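Local coordinates for protein chitinase (Paenibacillus sp. FPU-7, PDB 5GZT) that probably hydrolyses internal beta-1,4 linkages between N-acetylglucosamine units of chitin at random, as an endochitinase with two glycoside hydrolase family 18 regions, at residues Ala431-Leu436 and Thr470-Tyr475; Leu516-Asn519 and Pro523-Lys526. All coordinates share one frame; numbering follows the deposited sequence.

Interaction 1 (Ala431-Leu436 and Thr470-Tyr475); sequences ALLKLL and TKITPY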
ATOM      1  N   ALA B 431      -9.023 -15.329  19.159  1.00 39.39           N
ATOM      2  CA  ALA B 431      -9.256 -16.734  18.714  1.00 39.25           C
ATOM      3  C   ALA B 431      -9.585 -16.806  17.225  1.00 39.42           C
ATOM      4  O   ALA B 431      -9.034 -17.624  16.475  1.00 36.52           O
ATOM      5  CB  ALA B 431     -10.390 -17.326  19.547  1.00 38.15           C
ATOM      6  N   LEU B 432     -10.456 -15.892  16.776  1.00 37.45           N
ATOM      7  CA  LEU B 432     -10.791 -15.854  15.353  1.00 37.47           C
ATOM      8  C   LEU B 432      -9.566 -15.644  14.491  1.00 35.95           C
ATOM      9  O   LEU B 432      -9.360 -16.305  13.460  1.00 34.63           O
ATOM     10  CB  LEU B 432     -11.893 -14.785  15.099  1.00 40.44           C
ATOM     11  CG  LEU B 432     -12.255 -14.414  13.676  1.00 42.94           C
ATOM     12  CD1 LEU B 432     -12.583 -15.615  12.783  1.00 48.80           C
ATOM     13  CD2 LEU B 432     -13.440 -13.454  13.779  1.00 45.63           C
ATOM     14  N   LEU B 433      -8.725 -14.704  14.918  1.00 42.52           N
ATOM     15  CA  LEU B 433      -7.496 -14.408  14.157  1.00 39.61           C
ATOM     16  C   LEU B 433      -6.547 -15.594  14.156  1.00 31.79           C
ATOM     17  O   LEU B 433      -5.931 -15.943  13.129  1.00 32.63           O
ATOM     18  CB  LEU B 433      -6.826 -13.140  14.722  1.00 36.06           C
ATOM     19  CG  LEU B 433      -7.573 -11.829  14.395  1.00 35.48           C
ATOM     20  CD1 LEU B 433      -6.973 -10.693  15.194  1.00 34.56           C
ATOM     21  CD2 LEU B 433      -7.556 -11.512  12.917  1.00 34.82           C
ATOM     22  N   LYS B 434      -6.384 -16.172  15.330  1.00 37.46           N
ATOM     23  CA  LYS B 434      -5.594 -17.431  15.453  1.00 39.86           C
ATOM     24  C   LYS B 434      -6.032 -18.494  14.444  1.00 36.44           C
ATOM     25  O   LYS B 434      -5.236 -19.036  13.615  1.00 36.18           O
ATOM     26  CB  LYS B 434      -5.787 -17.932  16.876  1.00 45.97           C
ATOM     27  CG  LYS B 434      -5.006 -19.185  17.233  1.00 52.12           C
ATOM     28  CD  LYS B 434      -5.167 -19.435  18.731  1.00 59.18           C
ATOM     29  CE  LYS B 434      -4.296 -20.586  19.219  1.00 63.03           C
ATOM     30  NZ  LYS B 434      -4.640 -21.833  18.500  1.00 61.97           N
ATOM     31  N   LEU B 435      -7.337 -18.763  14.471  1.00 38.74           N
ATOM     32  CA  LEU B 435      -7.891 -19.743  13.575  1.00 37.21           C
ATOM     33  C   LEU B 435      -7.555 -19.469  12.133  1.00 44.56           C
ATOM     34  O   LEU B 435      -7.085 -20.351  11.409  1.00 46.36           O
ATOM     35  CB  LEU B 435      -9.392 -19.858  13.772  1.00 42.89           C
ATOM     36  CG  LEU B 435     -10.112 -20.947  12.957  1.00 44.22           C
ATOM     37  CD1 LEU B 435      -9.482 -22.345  13.102  1.00 48.97           C
ATOM     38  CD2 LEU B 435     -11.566 -20.942  13.400  1.00 47.71           C
ATOM     39  N   LEU B 436      -7.739 -18.224  11.703  1.00 43.67           N
ATOM     40  CA  LEU B 436      -7.582 -17.887  10.280  1.00 39.43           C
ATOM     41  C   LEU B 436      -6.154 -18.064   9.861  1.00 32.05           C
ATOM     42  O   LEU B 436      -5.815 -18.477   8.703  1.00 33.61           O
ATOM     43  CB  LEU B 436      -8.005 -16.399  10.045  1.00 43.61           C
ATOM     44  CG  LEU B 436      -9.503 -16.112  10.055  1.00 40.77           C
ATOM     45  CD1 LEU B 436      -9.748 -14.650  10.391  1.00 45.64           C
ATOM     46  CD2 LEU B 436     -10.076 -16.494   8.716  1.00 35.00           C
ATOM     47  N   THR B 470      -0.921  -7.419  22.003  1.00 38.89           N
ATOM     48  CA  THR B 470       0.264  -8.257  22.136  1.00 35.10           C
ATOM     49  C   THR B 470      -0.130  -9.664  21.727  1.00 36.51           C
ATOM     50  O   THR B 470       0.622 -10.342  21.008  1.00 35.01           O
ATOM     51  CB  THR B 470       0.812  -8.193  23.593  1.00 40.92           C
ATOM     52  OG1 THR B 470       1.475  -6.923  23.798  1.00 41.10           O
ATOM     53  CG2 THR B 470       1.808  -9.341  23.849  1.00 40.73           C
ATOM     54  N   LYS B 471      -1.349 -10.086  22.117  1.00 36.53           N
ATOM     55  CA  LYS B 471      -1.846 -11.400  21.680  1.00 38.74           C
ATOM     56  C   LYS B 471      -2.142 -11.563  20.209  1.00 41.09           C
ATOM     57  O   LYS B 471      -1.762 -12.575  19.643  1.00 38.22           O
ATOM     58  CB  LYS B 471      -3.021 -11.854  22.521  1.00 43.72           C
ATOM     59  CG  LYS B 471      -2.613 -12.052  23.976  1.00 48.02           C
ATOM     60  CD  LYS B 471      -3.686 -12.759  24.790  1.00 57.33           C
ATOM     61  CE  LYS B 471      -3.805 -12.141  26.177  1.00 63.65           C
ATOM     62  NZ  LYS B 471      -4.564 -13.080  27.038  1.00 65.94           N
ATOM     63  N   ILE B 472      -2.781 -10.586  19.555  1.00 40.92           N
ATOM     64  CA  ILE B 472      -3.150 -10.794  18.126  1.00 36.17           C
ATOM     65  C   ILE B 472      -2.021 -10.532  17.186  1.00 32.80           C
ATOM     66  O   ILE B 472      -1.990 -11.047  16.075  1.00 35.79           O
ATOM     67  CB  ILE B 472      -4.363  -9.930  17.705  1.00 42.76           C
ATOM     68  CG1 ILE B 472      -4.065  -8.421  17.719  1.00 40.22           C
ATOM     69  CG2 ILE B 472      -5.555 -10.237  18.581  1.00 43.27           C
ATOM     70  CD1 ILE B 472      -5.308  -7.536  17.779  1.00 43.86           C
ATOM     71  N   THR B 473      -1.054  -9.738  17.603  1.00 32.82           N
ATOM     72  CA  THR B 473      -0.023  -9.288  16.655  1.00 32.18           C
ATOM     73  C   THR B 473       0.758 -10.398  16.030  1.00 34.62           C
ATOM     74  O   THR B 473       1.097 -10.318  14.832  1.00 37.57           O
ATOM     75  CB  THR B 473       0.909  -8.210  17.308  1.00 34.68           C
ATOM     76  OG1 THR B 473       0.152  -7.016  17.545  1.00 37.68           O
ATOM     77  CG2 THR B 473       1.987  -7.817  16.423  1.00 37.36           C
ATOM     78  N   PRO B 474       1.074 -11.482  16.803  1.00 34.44           N
ATOM     79  CA  PRO B 474       1.753 -12.589  16.116  1.00 32.43           C
ATOM     80  C   PRO B 474       0.976 -13.247  14.996  1.00 31.30           C
ATOM     81  O   PRO B 474       1.566 -13.768  14.055  1.00 33.74           O
ATOM     82  CB  PRO B 474       2.029 -13.584  17.250  1.00 39.03           C
ATOM     83  CG  PRO B 474       2.208 -12.734  18.434  1.00 36.03           C
ATOM     84  CD  PRO B 474       1.187 -11.606  18.259  1.00 35.86           C
ATOM     85  N   TYR B 475      -0.340 -13.178  15.015  1.00 33.72           N
ATOM     86  CA  TYR B 475      -1.081 -13.700  13.868  1.00 36.41           C
ATOM     87  C   TYR B 475      -1.154 -12.811  12.609  1.00 38.34           C
ATOM     88  O   TYR B 475      -1.540 -13.309  11.537  1.00 36.56           O
ATOM     89  CB  TYR B 475      -2.476 -14.026  14.331  1.00 39.58           C
ATOM     90  CG  TYR B 475      -2.506 -14.866  15.561  1.00 39.76           C
ATOM     91  CD1 TYR B 475      -1.781 -16.067  15.645  1.00 43.18           C
ATOM     92  CD2 TYR B 475      -3.275 -14.471  16.678  1.00 45.66           C
ATOM     93  CE1 TYR B 475      -1.823 -16.832  16.823  1.00 46.63           C
ATOM     94  CE2 TYR B 475      -3.320 -15.221  17.848  1.00 44.16           C
ATOM     95  CZ  TYR B 475      -2.603 -16.399  17.921  1.00 46.15           C
ATOM     96  OH  TYR B 475      -2.708 -17.113  19.106  1.00 53.91           O
TER
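Tyr-475 N donates to Ile-472 O at 2.9 Å, closing the turn that presents the tyrosine ring to helix 425-447; both residues of this bond touch that helix. The ring lies flat against it. Lys-434 CA sits 3.8 Å from the centroid of the Tyr-475 ring and only 2° off the ring normal, the geometry of a CH-pi contact over the face. Lys-434 CG is anti to the backbone N (chi1 -177°), a setting that leads the chain past the phenol end, where CG lies 3.7 Å from Tyr-475 CZ. Farther out, Tyr-475 OH lies alongside the lysine methylenes, and Lys-434 CD approaches it to 3.4 Å. These are van der Waals contacts, and no hydrogen bond joins the two segments. The charge of Lys-434 goes elsewhere, since its chain bends at the last torsion (chi4 -59°) and carries NZ to a salt bridge with Glu-438, one turn on in the same helix.

Leu-433 makes the buried half of the contact. Its CD1 meets CG2 of Ile-472 at 3.7 Å, and its CB approaches Tyr-475 CD2 obliquely at 4.3 Å. Leu-433 also touches Leu-406 of strand 403-407, so the same leucine that meets Ile-472 packs helix 425-447 against the barrel strand. With an alanine here in place of the tyrosine, Lys-434 CA and its methylenes would probably lose the ring that covers them, and a gap would open beside Leu-433. The seam thus has an apolar inner part and an aliphatic-aromatic outer part, and its cohesion comes from dispersion and CH-pi contact.

Interaction 2 (Leu516-Asn519 and Pro523-Lys526); sequences LYLN and PAEK. With FMT (formic acid), chain G.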
ATOM      1  N   LEU B 516       0.592   5.362  20.752  1.00 28.63           N
ATOM      2  CA  LEU B 516      -0.274   4.496  21.527  1.00 28.64           C
ATOM      3  C   LEU B 516      -0.040   3.038  21.192  1.00 30.44           C
ATOM      4  O   LEU B 516       0.122   2.198  22.093  1.00 35.36           O
ATOM      5  CB  LEU B 516      -1.754   4.866  21.387  1.00 27.83           C
ATOM      6  CG  LEU B 516      -2.827   3.898  21.898  1.00 29.94           C
ATOM      7  CD1 LEU B 516      -2.923   3.927  23.459  1.00 29.90           C
ATOM      8  CD2 LEU B 516      -4.163   4.268  21.286  1.00 31.46           C
ATOM      9  N   TYR B 517       0.031   2.728  19.925  1.00 25.22           N
ATOM     10  CA  TYR B 517       0.232   1.382  19.484  1.00 29.68           C
ATOM     11  C   TYR B 517       1.636   0.864  19.876  1.00 36.10           C
ATOM     12  O   TYR B 517       1.747  -0.251  20.461  1.00 31.17           O
ATOM     13  CB  TYR B 517      -0.070   1.185  17.987  1.00 26.10           C
ATOM     14  CG  TYR B 517      -1.527   0.962  17.723  1.00 26.22           C
ATOM     15  CD1 TYR B 517      -2.453   1.988  17.888  1.00 28.64           C
ATOM     16  CD2 TYR B 517      -2.008  -0.307  17.411  1.00 28.54           C
ATOM     17  CE1 TYR B 517      -3.806   1.763  17.785  1.00 26.30           C
ATOM     18  CE2 TYR B 517      -3.339  -0.526  17.296  1.00 26.92           C
ATOM     19  CZ  TYR B 517      -4.233   0.500  17.467  1.00 29.23           C
ATOM     20  OH  TYR B 517      -5.595   0.228  17.262  1.00 29.74           O
ATOM     21  N   LEU B 518       2.681   1.657  19.607  1.00 31.33           N
ATOM     22  CA  LEU B 518       4.039   1.255  19.983  1.00 32.70           C
ATOM     23  C   LEU B 518       4.141   1.037  21.525  1.00 35.93           C
ATOM     24  O   LEU B 518       4.757   0.111  21.970  1.00 33.47           O
ATOM     25  CB  LEU B 518       5.069   2.262  19.562  1.00 30.69           C
ATOM     26  CG  LEU B 518       5.333   2.545  18.086  1.00 30.59           C
ATOM     27  CD1 LEU B 518       6.275   3.727  17.986  1.00 29.80           C
ATOM     28  CD2 LEU B 518       5.946   1.362  17.386  1.00 28.15           C
ATOM     29  N   ASN B 519       3.475   1.874  22.281  1.00 34.92           N
ATOM     30  CA  ASN B 519       3.426   1.776  23.710  1.00 37.95           C
ATOM     31  C   ASN B 519       2.711   0.538  24.247  1.00 38.84           C
ATOM     32  O   ASN B 519       2.893   0.209  25.422  1.00 35.81           O
ATOM     33  CB  ASN B 519       2.754   3.032  24.293  1.00 38.37           C
ATOM     34  CG  ASN B 519       3.735   4.246  24.385  1.00 51.93           C
ATOM     35  OD1 ASN B 519       4.959   4.086  24.267  1.00 54.79           O
ATOM     36  ND2 ASN B 519       3.189   5.461  24.592  1.00 49.88           N
ATOM     37  N   PRO B 523       4.978  -3.843  17.146  1.00 29.73           N
ATOM     38  CA  PRO B 523       6.160  -3.411  16.471  1.00 33.92           C
ATOM     39  C   PRO B 523       5.926  -2.393  15.327  1.00 33.01           C
ATOM     40  O   PRO B 523       5.023  -2.599  14.529  1.00 33.58           O
ATOM     41  CB  PRO B 523       6.695  -4.706  15.803  1.00 35.20           C
ATOM     42  CG  PRO B 523       6.015  -5.815  16.525  1.00 36.24           C
ATOM     43  CD  PRO B 523       4.716  -5.263  16.925  1.00 34.33           C
ATOM     44  N   ALA B 524       6.864  -1.472  15.146  1.00 30.29           N
ATOM     45  CA  ALA B 524       6.785  -0.434  14.079  1.00 31.21           C
ATOM     46  C   ALA B 524       6.544  -1.062  12.718  1.00 31.48           C
ATOM     47  O   ALA B 524       5.591  -0.668  12.016  1.00 30.28           O
ATOM     48  CB  ALA B 524       8.050   0.466  14.073  1.00 30.20           C
ATOM     49  N   GLU B 525       7.382  -2.066  12.426  1.00 28.37           N
ATOM     50  CA  GLU B 525       7.350  -3.027  11.328  0.50 29.68           C
ATOM     51  C   GLU B 525       5.941  -3.462  10.847  1.00 26.23           C
ATOM     52  O   GLU B 525       5.742  -3.889   9.710  1.00 26.77           O
ATOM     53  CB  GLU B 525       8.097  -4.313  11.804  0.50 31.82           C
ATOM     54  CG  GLU B 525       8.778  -5.083  10.692  0.50 35.02           C
ATOM     55  CD  GLU B 525       9.938  -5.914  11.195  0.50 35.08           C
ATOM     56  OE1 GLU B 525      11.014  -5.996  10.517  0.50 33.72           O
ATOM     57  OE2 GLU B 525       9.742  -6.469  12.291  0.50 41.64           O
ATOM     58  N   LYS B 526       5.016  -3.485  11.776  1.00 23.01           N
ATOM     59  CA  LYS B 526       3.694  -4.036  11.528  1.00 26.75           C
ATOM     60  C   LYS B 526       2.614  -2.919  11.600  1.00 29.33           C
ATOM     61  O   LYS B 526       1.383  -3.219  11.756  1.00 29.19           O
ATOM     62  CB  LYS B 526       3.391  -5.137  12.576  1.00 29.58           C
ATOM     63  CG  LYS B 526       4.143  -6.447  12.358  1.00 29.25           C
ATOM     64  CD  LYS B 526       3.676  -7.576  13.264  1.00 33.89           C
ATOM     65  CE  LYS B 526       4.116  -8.935  12.646  1.00 38.07           C
ATOM     66  NZ  LYS B 526       3.534 -10.040  13.443  1.00 36.75           N
TER
HETATM   67  C   FMT G4005       3.518 -12.904  11.353  1.00 61.39           C
HETATM   68  O1  FMT G4005       2.600 -13.645  11.752  1.00 56.89           O
HETATM   69  O2  FMT G4005       4.450 -12.352  12.159  1.00 49.89           O
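In the first family 18 region, whose family adopts the TIM-barrel fold, the turn from helix 510-519 into strand 527-532 folds back so that Leu-518 meets Ala-524. A single methyl carries the contact. Leu-518 CD2 lies 3.7 Å from Ala-524 N. The same Leu-518 CD2 is 4.0 Å from Ala-524 CB, so the methyl rests against the start of the Ala-524 backbone as much as against its side chain. Leu-518 CG is anti to the carbonyl carbon (chi1 -65°), which brings the branch nearer to the loop than the direction of its CB would suggest. No hydrogen bond crosses between the segments, and the small buried surface fits a contact at the protein exterior. Leu-518 also touches Leu-527 and Ala-524 touches Leu-617, so this apolar patch continues beyond the pair.

The loop is closed on itself by Lys-526 N, which donates to Pro-523 O at 2.9 Å, an i to i+3 bond that closes a tight turn over Pro-523 to Lys-526. Beyond CG the Lys-526 chain runs extended and delivers its ammonium to a formic acid molecule, probably from the crystallisation liquor. Lys-526 NZ donates to O2 of the formic acid at 2.8 Å. The angle at NZ between Lys-526 CE and that O2 is 104°, close to tetrahedral. The carbonyl oxygens of Thr-473 and Leu-476 also accept from NZ, so three oxygens grip the ammonium, and this is likely to fix its rotation. Backbone bonds between Lys-526 and Ile-479 begin the pairing of strand 527-532 with parallel strand 478-481. A helix packing back on the short loop that leads into the next parallel strand is the alpha-to-beta connection of a TIM barrel.

How the interactions relate
Read from the N terminus, helix 425-447 comes first, and interaction 1 closes a span of 33 intervening residues containing strand 452-457 and helix 461-464 before strand 478-481 begins. The chain then continues to helix 510-519, where interaction 2 closes a much shorter turn of three residues ahead of strand 527-532. The two closures follow in series, neither nesting nor crossing. They nevertheless meet in space: their centres are 16 Å apart, and Thr-473 CG2 packs on Pro-523 CD at 3.8 Å. Residues 470-475 and 523-526 each lead into one of two paired parallel strands, so together the contacts join neighbouring helix-to-strand connections.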